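Long-range contacts in amine Dehydrogenase (Pseudomonas putida, PDB 1JMX), which binds two hemes c as the alpha subunit of a quinohemoprotein amine dehydrogenase and probably takes part in electron transfer: residues V370-S375 / G391-A395; S415-F421 / N463-T469; E427-F433 / N451-K455. One frame throughout, in Å; residues are numbered along the deposited sequence.

How the contacts relate
All three contacts lie in the fourth family domain. Contacts 1 and 2 belong to one sheet and meet where Phe393 and Ala395 pack on Trp416, since strands 391-400 and 406-420 are neighbours. Both pair antiparallel strands by backbone bonds and put apolar groups on a shared inner side. Contact 1 is short, broken by a cis-proline, and has no exposed residue among those that touch. Contact 2 is long and regular, buried inside and more exposed on its charged outer face. Contact 3 is largely at the surface and joins a short helix and loops through charges and one ring. It meets contact 2 where Val431 packs on Val418 and Asp430 OD2 probably accepts a bond from Asn463 N.

Contact 1: V370-S375 / G391-A395; sequences VVPAFS and GRFEA
Val371 and Glu394 form the one hydrogen-bonded pair of this antiparallel contact. Val371 N gives its hydrogen to Glu394 O at 2.9 Å, nearly straight at 172°. The return bond, Glu394 N to Val371 O, is also 2.9 Å but more bent. Val370 and Ala395 make the neighbouring non-hydrogen-bonded pair. The ladder stops here, at the cis peptide bond before Pro372 and at the break in strand 391-400 at Phe393.

Phe393 fills this break. Its CB lies 3.8 Å from Val371 O. CG is placed beside the backbone N, anti to the carbonyl carbon (chi1 -48°), and this carries the ring along the 370-375 segment. CD2 meets Pro372 CD at 3.9 Å and Val370 CG1 at 4.0 Å. The carbonyl oxygen of Pro372 lies in the ring plane, at the edge. Farther out, CE2 is 3.4 Å from Ser375 OG, and CZ is close to the same hydroxyl. Trp416, Val466 and Met481 also pack on Phe393.

Beyond the ring, the strands are linked by water. A water accepts a bond from Arg392 N and shares another with Ser375 OG, 3.1 Å away. On the face with Val371, Glu394 turns its carboxylate away to Ala192 N, so it tethers the strand to the hairpin loop between barrel strands 182-190 and 194-204. Past the cis-proline, then, the two strands stay linked by a ring and a water in place of direct backbone bonds.

Contact 2: S415-F421 / N463-T469; sequences SWKVEPF and NLKVIAT
Ser415 opens the ladder against Thr469. Ser415 N bonds Thr469 O at 2.9 Å and 171°, and Thr469 N bonds back to Ser415 O. On the same face, Ser415 CB touches Thr469 OG1 at 3.2 Å.

Trp416 lies on the inner face. Ala468 CB sits over its six-membered ring, 3.4 Å from the centroid, in a CH-pi contact. Val466 CG1 comes to the ring edge near CZ3. CG of Trp416 lies beside the backbone N (chi1 -65°), which lets the indole reach across to the other strand. Ala395 packs on it too. With an alanine here, the methyls of Ala468 and Val466 would probably lose the ring they touch, and a gap would open beside Phe393.

Lys417 pairs with Ile467 through two backbone bonds. Its CG rests on Ile467 CB at 3.7 Å, and its amine turns along its own strand to Glu419 OE2 in a salt bridge.

Strands 406-420 and 462-470 are antiparallel neighbours in the sheet of this E-set, immunoglobulin-like domain. Hydrogen-bonded and non-hydrogen-bonded pairs follow in turn as far as Pro420.

Val418 returns to the inner face. Its CG1 is pressed against Leu464 CD1 at 3.5 Å, a tight approach, and Val431 packs on both residues.

Glu419 O accepts from Lys465 N at 2.7 Å, nearly along the C=O axis. Its carboxylate runs across Ile467 CG1, and OE1 stays 4.2 Å from Lys465 NZ, too far for a salt bridge.

After Pro420, Phe421 N bonds Asn463 O at 3.0 Å. The Phe421 ring lies beside the Asn463 amide, the planes 20° apart. His480 stacks on that ring and donates from NE2 to Asn463 OD1.

Contact 3: E427-F433 / N451-K455; sequences EDEDVKF and NPERK
Arg454 and Asp430 form a short salt bridge between the two segments. Arg454 NH2 reaches Asp430 OD1 at 2.8 Å, with the oxygen in the guanidinium plane and the carboxylate turned 89° to it. The same NH2 bonds Asp428 O at 2.9 Å, approaching from above the carbonyl plane. NH1 bonds Ala461 O, so several acceptors fix the rotation of the group. A looser charge pair lies on the exposed side, where Glu427 OE2 is 3.9 Å from Lys455 NZ, a long salt bridge.

One water adds a polar link. It accepts from Arg454 NE and Lys455 N and donates to Asp428 O.

Apolar contact comes from the arginine stem. Arg454 CG stands over the centre of the Phe433 ring, 3.7 Å from the centroid, in a CH-pi contact. The bend at chi3 (71°) brings NE to CD1 and the guanidinium over CB, its plane 24° from the ring's. Lys432 CD lies over the opposite face.

The first segment joins two short helices. Glu429 ends helix 423-427 in a Schellman motif and is the N-cap of helix 430-433. Asn451 to Arg454 make a type I beta turn, which carries Arg454 onto Phe433 and the helix junction.

Contact 1: V370-S375 / G391-A395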
# COMPACT_ATOMS: atom_id res chain seq x y z
N VAL A 370 -9.39 -13.01 -20.99
CA VAL A 370 -9.45 -11.58 -20.72
C VAL A 370 -8.07 -11.15 -20.22
O VAL A 370 -7.50 -11.77 -19.32
CB VAL A 370 -10.53 -11.22 -19.67
CG1 VAL A 370 -10.43 -9.75 -19.29
CG2 VAL A 370 -11.90 -11.52 -20.23
N VAL A 371 -7.54 -10.10 -20.83
CA VAL A 371 -6.24 -9.55 -20.49
C VAL A 371 -6.39 -8.09 -20.05
O VAL A 371 -6.94 -7.28 -20.79
CB VAL A 371 -5.31 -9.64 -21.71
CG1 VAL A 371 -4.02 -8.89 -21.46
CG2 VAL A 371 -5.02 -11.09 -22.05
N PRO A 372 -5.93 -7.76 -18.83
CA PRO A 372 -5.29 -8.66 -17.86
C PRO A 372 -6.32 -9.56 -17.15
O PRO A 372 -7.48 -9.18 -17.00
CB PRO A 372 -4.63 -7.68 -16.89
CG PRO A 372 -5.59 -6.55 -16.86
CD PRO A 372 -5.90 -6.37 -18.33
N ALA A 373 -5.88 -10.74 -16.72
CA ALA A 373 -6.76 -11.69 -16.03
C ALA A 373 -7.20 -11.14 -14.68
O ALA A 373 -8.33 -11.38 -14.24
CB ALA A 373 -6.06 -13.03 -15.86
N PHE A 374 -6.30 -10.42 -14.01
CA PHE A 374 -6.56 -9.79 -12.72
C PHE A 374 -5.99 -8.36 -12.74
O PHE A 374 -4.89 -8.13 -13.23
CB PHE A 374 -5.93 -10.58 -11.58
CG PHE A 374 -6.18 -9.98 -10.22
CD1 PHE A 374 -7.44 -10.07 -9.63
CD2 PHE A 374 -5.17 -9.30 -9.54
CE1 PHE A 374 -7.69 -9.50 -8.38
CE2 PHE A 374 -5.41 -8.73 -8.28
CZ PHE A 374 -6.67 -8.83 -7.70
N SER A 375 -6.76 -7.41 -12.23
CA SER A 375 -6.32 -6.02 -12.21
C SER A 375 -7.00 -5.22 -11.10
O SER A 375 -8.00 -5.63 -10.53
CB SER A 375 -6.56 -5.36 -13.57
OG SER A 375 -7.94 -5.20 -13.84
N GLY A 391 -9.98 0.38 -15.41
CA GLY A 391 -9.69 -1.01 -15.70
C GLY A 391 -9.71 -0.98 -17.23
O GLY A 391 -10.61 -0.38 -17.82
N ARG A 392 -8.68 -1.51 -17.88
CA ARG A 392 -8.64 -1.51 -19.34
C ARG A 392 -8.42 -2.93 -19.79
O ARG A 392 -7.42 -3.55 -19.41
CB ARG A 392 -7.55 -0.58 -19.85
CG ARG A 392 -7.87 0.87 -19.61
CD ARG A 392 -6.76 1.75 -20.12
NE ARG A 392 -7.24 3.09 -20.36
CZ ARG A 392 -7.67 3.52 -21.55
NH1 ARG A 392 -7.66 2.71 -22.60
NH2 ARG A 392 -8.13 4.75 -21.67
N PHE A 393 -9.34 -3.45 -20.59
CA PHE A 393 -9.24 -4.84 -20.99
C PHE A 393 -9.22 -5.14 -22.46
O PHE A 393 -9.63 -4.33 -23.29
CB PHE A 393 -10.37 -5.63 -20.33
CG PHE A 393 -10.49 -5.37 -18.86
CD1 PHE A 393 -11.36 -4.39 -18.39
CD2 PHE A 393 -9.73 -6.09 -17.95
CE1 PHE A 393 -11.46 -4.12 -17.03
CE2 PHE A 393 -9.83 -5.82 -16.59
CZ PHE A 393 -10.69 -4.84 -16.13
N GLU A 394 -8.79 -6.35 -22.77
CA GLU A 394 -8.70 -6.83 -24.13
C GLU A 394 -9.13 -8.31 -24.11
O GLU A 394 -8.96 -8.99 -23.09
CB GLU A 394 -7.26 -6.68 -24.60
CG GLU A 394 -7.09 -6.49 -26.07
CD GLU A 394 -7.31 -5.07 -26.53
OE1 GLU A 394 -6.50 -4.19 -26.18
OE2 GLU A 394 -8.26 -4.83 -27.30
N ALA A 395 -9.75 -8.79 -25.18
CA ALA A 395 -10.17 -10.19 -25.26
C ALA A 395 -9.22 -10.95 -26.18
O ALA A 395 -9.19 -10.70 -27.38
CB ALA A 395 -11.60 -10.29 -25.77
O HOH W 1 -7.00 -3.08 -15.85

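Contact 2: S415-F421 / N463-T469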
# COMPACT_ATOMS: atom_id res chain seq x y z
N SER A 415 -17.80 -7.56 -26.90
CA SER A 415 -18.75 -6.83 -26.08
C SER A 415 -18.25 -7.02 -24.66
O SER A 415 -17.74 -8.09 -24.31
CB SER A 415 -20.15 -7.44 -26.23
OG SER A 415 -20.98 -7.09 -25.13
N TRP A 416 -18.40 -5.99 -23.84
CA TRP A 416 -17.94 -6.05 -22.47
C TRP A 416 -19.02 -5.75 -21.47
O TRP A 416 -19.85 -4.87 -21.68
CB TRP A 416 -16.79 -5.08 -22.25
CG TRP A 416 -15.58 -5.43 -23.02
CD1 TRP A 416 -15.25 -5.00 -24.28
CD2 TRP A 416 -14.53 -6.29 -22.60
NE1 TRP A 416 -14.05 -5.54 -24.66
CE2 TRP A 416 -13.59 -6.34 -23.65
CE3 TRP A 416 -14.28 -7.03 -21.44
CZ2 TRP A 416 -12.42 -7.10 -23.58
CZ3 TRP A 416 -13.13 -7.78 -21.37
CH2 TRP A 416 -12.21 -7.81 -22.43
N LYS A 417 -19.01 -6.52 -20.38
CA LYS A 417 -19.94 -6.32 -19.30
C LYS A 417 -19.29 -6.70 -17.97
O LYS A 417 -18.22 -7.30 -17.93
CB LYS A 417 -21.26 -7.07 -19.50
CG LYS A 417 -21.16 -8.58 -19.51
CD LYS A 417 -22.57 -9.17 -19.59
CE LYS A 417 -22.56 -10.57 -20.19
NZ LYS A 417 -21.70 -11.49 -19.40
N VAL A 418 -19.97 -6.33 -16.90
CA VAL A 418 -19.52 -6.58 -15.55
C VAL A 418 -20.60 -7.34 -14.76
O VAL A 418 -21.80 -7.09 -14.93
CB VAL A 418 -19.17 -5.21 -14.88
CG1 VAL A 418 -19.58 -5.18 -13.41
CG2 VAL A 418 -17.69 -4.92 -15.05
N GLU A 419 -20.17 -8.30 -13.95
CA GLU A 419 -21.08 -9.09 -13.13
C GLU A 419 -20.48 -9.25 -11.75
O GLU A 419 -19.27 -9.23 -11.61
CB GLU A 419 -21.28 -10.47 -13.73
CG GLU A 419 -21.63 -10.45 -15.20
CD GLU A 419 -22.19 -11.76 -15.67
OE1 GLU A 419 -21.52 -12.82 -15.47
OE2 GLU A 419 -23.30 -11.73 -16.25
N PRO A 420 -21.33 -9.40 -10.72
CA PRO A 420 -20.84 -9.57 -9.34
C PRO A 420 -19.91 -10.77 -9.30
O PRO A 420 -20.21 -11.81 -9.90
CB PRO A 420 -22.12 -9.87 -8.57
CG PRO A 420 -23.14 -9.08 -9.32
CD PRO A 420 -22.80 -9.37 -10.75
N PHE A 421 -18.77 -10.62 -8.65
CA PHE A 421 -17.82 -11.72 -8.56
C PHE A 421 -18.29 -12.79 -7.57
O PHE A 421 -18.04 -13.98 -7.77
CB PHE A 421 -16.44 -11.21 -8.15
CG PHE A 421 -15.36 -12.25 -8.20
CD1 PHE A 421 -14.77 -12.61 -9.41
CD2 PHE A 421 -14.94 -12.88 -7.03
CE1 PHE A 421 -13.77 -13.57 -9.47
CE2 PHE A 421 -13.93 -13.85 -7.08
CZ PHE A 421 -13.34 -14.20 -8.30
N ASN A 463 -16.23 -5.92 -6.12
CA ASN A 463 -15.53 -7.14 -6.49
C ASN A 463 -16.26 -7.59 -7.75
O ASN A 463 -17.37 -8.14 -7.69
CB ASN A 463 -15.67 -8.17 -5.36
CG ASN A 463 -14.63 -9.26 -5.43
OD1 ASN A 463 -13.88 -9.34 -6.39
ND2 ASN A 463 -14.59 -10.09 -4.41
N LEU A 464 -15.66 -7.31 -8.90
CA LEU A 464 -16.27 -7.60 -10.19
C LEU A 464 -15.68 -8.68 -11.10
O LEU A 464 -14.49 -9.00 -11.06
CB LEU A 464 -16.38 -6.29 -10.99
CG LEU A 464 -17.13 -5.13 -10.32
CD1 LEU A 464 -17.13 -3.93 -11.25
CD2 LEU A 464 -18.56 -5.55 -9.98
N LYS A 465 -16.55 -9.22 -11.93
CA LYS A 465 -16.20 -10.25 -12.90
C LYS A 465 -16.34 -9.56 -14.25
O LYS A 465 -17.39 -9.02 -14.57
CB LYS A 465 -17.17 -11.43 -12.79
CG LYS A 465 -16.67 -12.70 -13.44
CD LYS A 465 -17.34 -13.95 -12.87
CE LYS A 465 -18.86 -13.93 -13.07
NZ LYS A 465 -19.48 -15.27 -12.77
N VAL A 466 -15.24 -9.51 -14.99
CA VAL A 466 -15.20 -8.86 -16.29
C VAL A 466 -15.49 -9.87 -17.41
O VAL A 466 -14.67 -10.75 -17.67
CB VAL A 466 -13.83 -8.20 -16.51
CG1 VAL A 466 -13.71 -7.64 -17.91
CG2 VAL A 466 -13.62 -7.09 -15.47
N ILE A 467 -16.64 -9.72 -18.06
CA ILE A 467 -17.04 -10.63 -19.13
C ILE A 467 -16.89 -10.03 -20.53
O ILE A 467 -17.46 -8.98 -20.83
CB ILE A 467 -18.52 -11.09 -19.00
CG1 ILE A 467 -18.86 -11.43 -17.55
CG2 ILE A 467 -18.79 -12.29 -19.91
CD1 ILE A 467 -18.05 -12.53 -16.98
N ALA A 468 -16.13 -10.72 -21.37
CA ALA A 468 -15.93 -10.31 -22.76
C ALA A 468 -16.61 -11.37 -23.62
O ALA A 468 -16.50 -12.57 -23.36
CB ALA A 468 -14.45 -10.26 -23.10
N THR A 469 -17.37 -10.93 -24.62
CA THR A 469 -18.05 -11.87 -25.51
C THR A 469 -17.66 -11.49 -26.92
O THR A 469 -17.94 -10.39 -27.39
CB THR A 469 -19.58 -11.86 -25.32
OG1 THR A 469 -20.09 -10.55 -25.61
CG2 THR A 469 -19.95 -12.22 -23.90

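Contact 3: E427-F433 / N451-K455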
# COMPACT_ATOMS: atom_id res chain seq x y z
N GLU A 427 -25.24 -8.89 -3.04
CA GLU A 427 -25.91 -8.32 -1.87
C GLU A 427 -25.62 -6.81 -1.68
O GLU A 427 -26.53 -6.04 -1.35
CB GLU A 427 -25.50 -9.12 -0.63
CG GLU A 427 -26.48 -9.09 0.55
CD GLU A 427 -26.06 -8.13 1.68
OE1 GLU A 427 -24.84 -8.10 2.03
OE2 GLU A 427 -26.95 -7.43 2.23
N ASP A 428 -24.38 -6.40 -1.92
CA ASP A 428 -23.99 -4.99 -1.76
C ASP A 428 -24.25 -4.12 -2.99
O ASP A 428 -23.98 -2.92 -2.98
CB ASP A 428 -22.50 -4.88 -1.40
CG ASP A 428 -22.17 -5.48 -0.04
OD1 ASP A 428 -23.05 -5.55 0.85
OD2 ASP A 428 -21.00 -5.87 0.13
N GLU A 429 -24.75 -4.73 -4.06
CA GLU A 429 -25.04 -3.99 -5.29
C GLU A 429 -23.80 -3.31 -5.87
O GLU A 429 -23.86 -2.14 -6.27
CB GLU A 429 -26.13 -2.95 -5.03
CG GLU A 429 -27.41 -3.51 -4.43
CD GLU A 429 -28.53 -2.51 -4.46
OE1 GLU A 429 -28.45 -1.49 -3.74
OE2 GLU A 429 -29.51 -2.73 -5.21
N ASP A 430 -22.70 -4.05 -5.93
CA ASP A 430 -21.43 -3.55 -6.46
C ASP A 430 -21.48 -3.09 -7.91
O ASP A 430 -20.89 -2.08 -8.27
CB ASP A 430 -20.34 -4.61 -6.31
CG ASP A 430 -19.83 -4.74 -4.88
OD1 ASP A 430 -20.30 -4.02 -3.99
OD2 ASP A 430 -18.93 -5.57 -4.67
N VAL A 431 -22.16 -3.87 -8.75
CA VAL A 431 -22.28 -3.57 -10.18
C VAL A 431 -22.99 -2.23 -10.43
O VAL A 431 -22.81 -1.62 -11.48
CB VAL A 431 -23.01 -4.72 -10.91
CG1 VAL A 431 -23.53 -4.27 -12.27
CG2 VAL A 431 -22.07 -5.87 -11.08
N LYS A 432 -23.75 -1.77 -9.45
CA LYS A 432 -24.48 -0.51 -9.58
C LYS A 432 -23.69 0.71 -9.13
O LYS A 432 -23.86 1.81 -9.66
CB LYS A 432 -25.77 -0.61 -8.78
CG LYS A 432 -26.61 0.65 -8.76
CD LYS A 432 -27.92 0.39 -8.04
CE LYS A 432 -28.73 1.66 -7.86
NZ LYS A 432 -29.98 1.37 -7.09
N PHE A 433 -22.81 0.52 -8.14
CA PHE A 433 -22.04 1.62 -7.60
C PHE A 433 -20.57 1.67 -8.00
O PHE A 433 -20.00 2.76 -8.09
CB PHE A 433 -22.14 1.60 -6.07
CG PHE A 433 -23.54 1.75 -5.55
CD1 PHE A 433 -24.20 0.67 -4.96
CD2 PHE A 433 -24.19 2.98 -5.60
CE1 PHE A 433 -25.49 0.82 -4.43
CE2 PHE A 433 -25.48 3.13 -5.07
CZ PHE A 433 -26.13 2.05 -4.48
N ASN A 451 -20.19 6.95 0.21
CA ASN A 451 -21.39 7.12 -0.60
C ASN A 451 -22.64 6.85 0.23
O ASN A 451 -22.97 5.70 0.50
CB ASN A 451 -21.35 6.20 -1.82
CG ASN A 451 -22.48 6.46 -2.80
OD1 ASN A 451 -22.58 5.78 -3.82
ND2 ASN A 451 -23.32 7.44 -2.50
N PRO A 452 -23.36 7.92 0.63
CA PRO A 452 -24.58 7.85 1.43
C PRO A 452 -25.63 6.84 0.93
O PRO A 452 -26.35 6.25 1.74
CB PRO A 452 -25.11 9.29 1.35
CG PRO A 452 -23.87 10.08 1.30
CD PRO A 452 -23.02 9.32 0.32
N GLU A 453 -25.68 6.64 -0.39
CA GLU A 453 -26.63 5.70 -1.01
C GLU A 453 -26.29 4.23 -0.76
O GLU A 453 -27.13 3.35 -0.97
CB GLU A 453 -26.69 5.93 -2.53
CG GLU A 453 -27.37 7.23 -2.93
CD GLU A 453 -28.83 7.28 -2.49
OE1 GLU A 453 -29.65 6.50 -3.06
OE2 GLU A 453 -29.16 8.08 -1.57
N ARG A 454 -25.06 3.97 -0.33
CA ARG A 454 -24.64 2.60 -0.08
C ARG A 454 -24.79 2.17 1.37
O ARG A 454 -25.01 3.00 2.25
CB ARG A 454 -23.18 2.42 -0.51
CG ARG A 454 -22.91 2.72 -1.97
CD ARG A 454 -21.67 1.99 -2.45
NE ARG A 454 -21.91 0.56 -2.55
CZ ARG A 454 -21.06 -0.33 -3.05
NH1 ARG A 454 -19.87 0.05 -3.49
NH2 ARG A 454 -21.41 -1.60 -3.15
N LYS A 455 -24.71 0.86 1.60
CA LYS A 455 -24.78 0.28 2.95
C LYS A 455 -23.55 0.78 3.71
O LYS A 455 -22.44 0.72 3.19
CB LYS A 455 -24.72 -1.25 2.89
CG LYS A 455 -25.91 -1.92 2.23
CD LYS A 455 -25.77 -3.44 2.24
CE LYS A 455 -26.79 -4.11 1.31
NZ LYS A 455 -28.20 -3.76 1.65
O HOH W 2 -24.06 -0.69 -1.03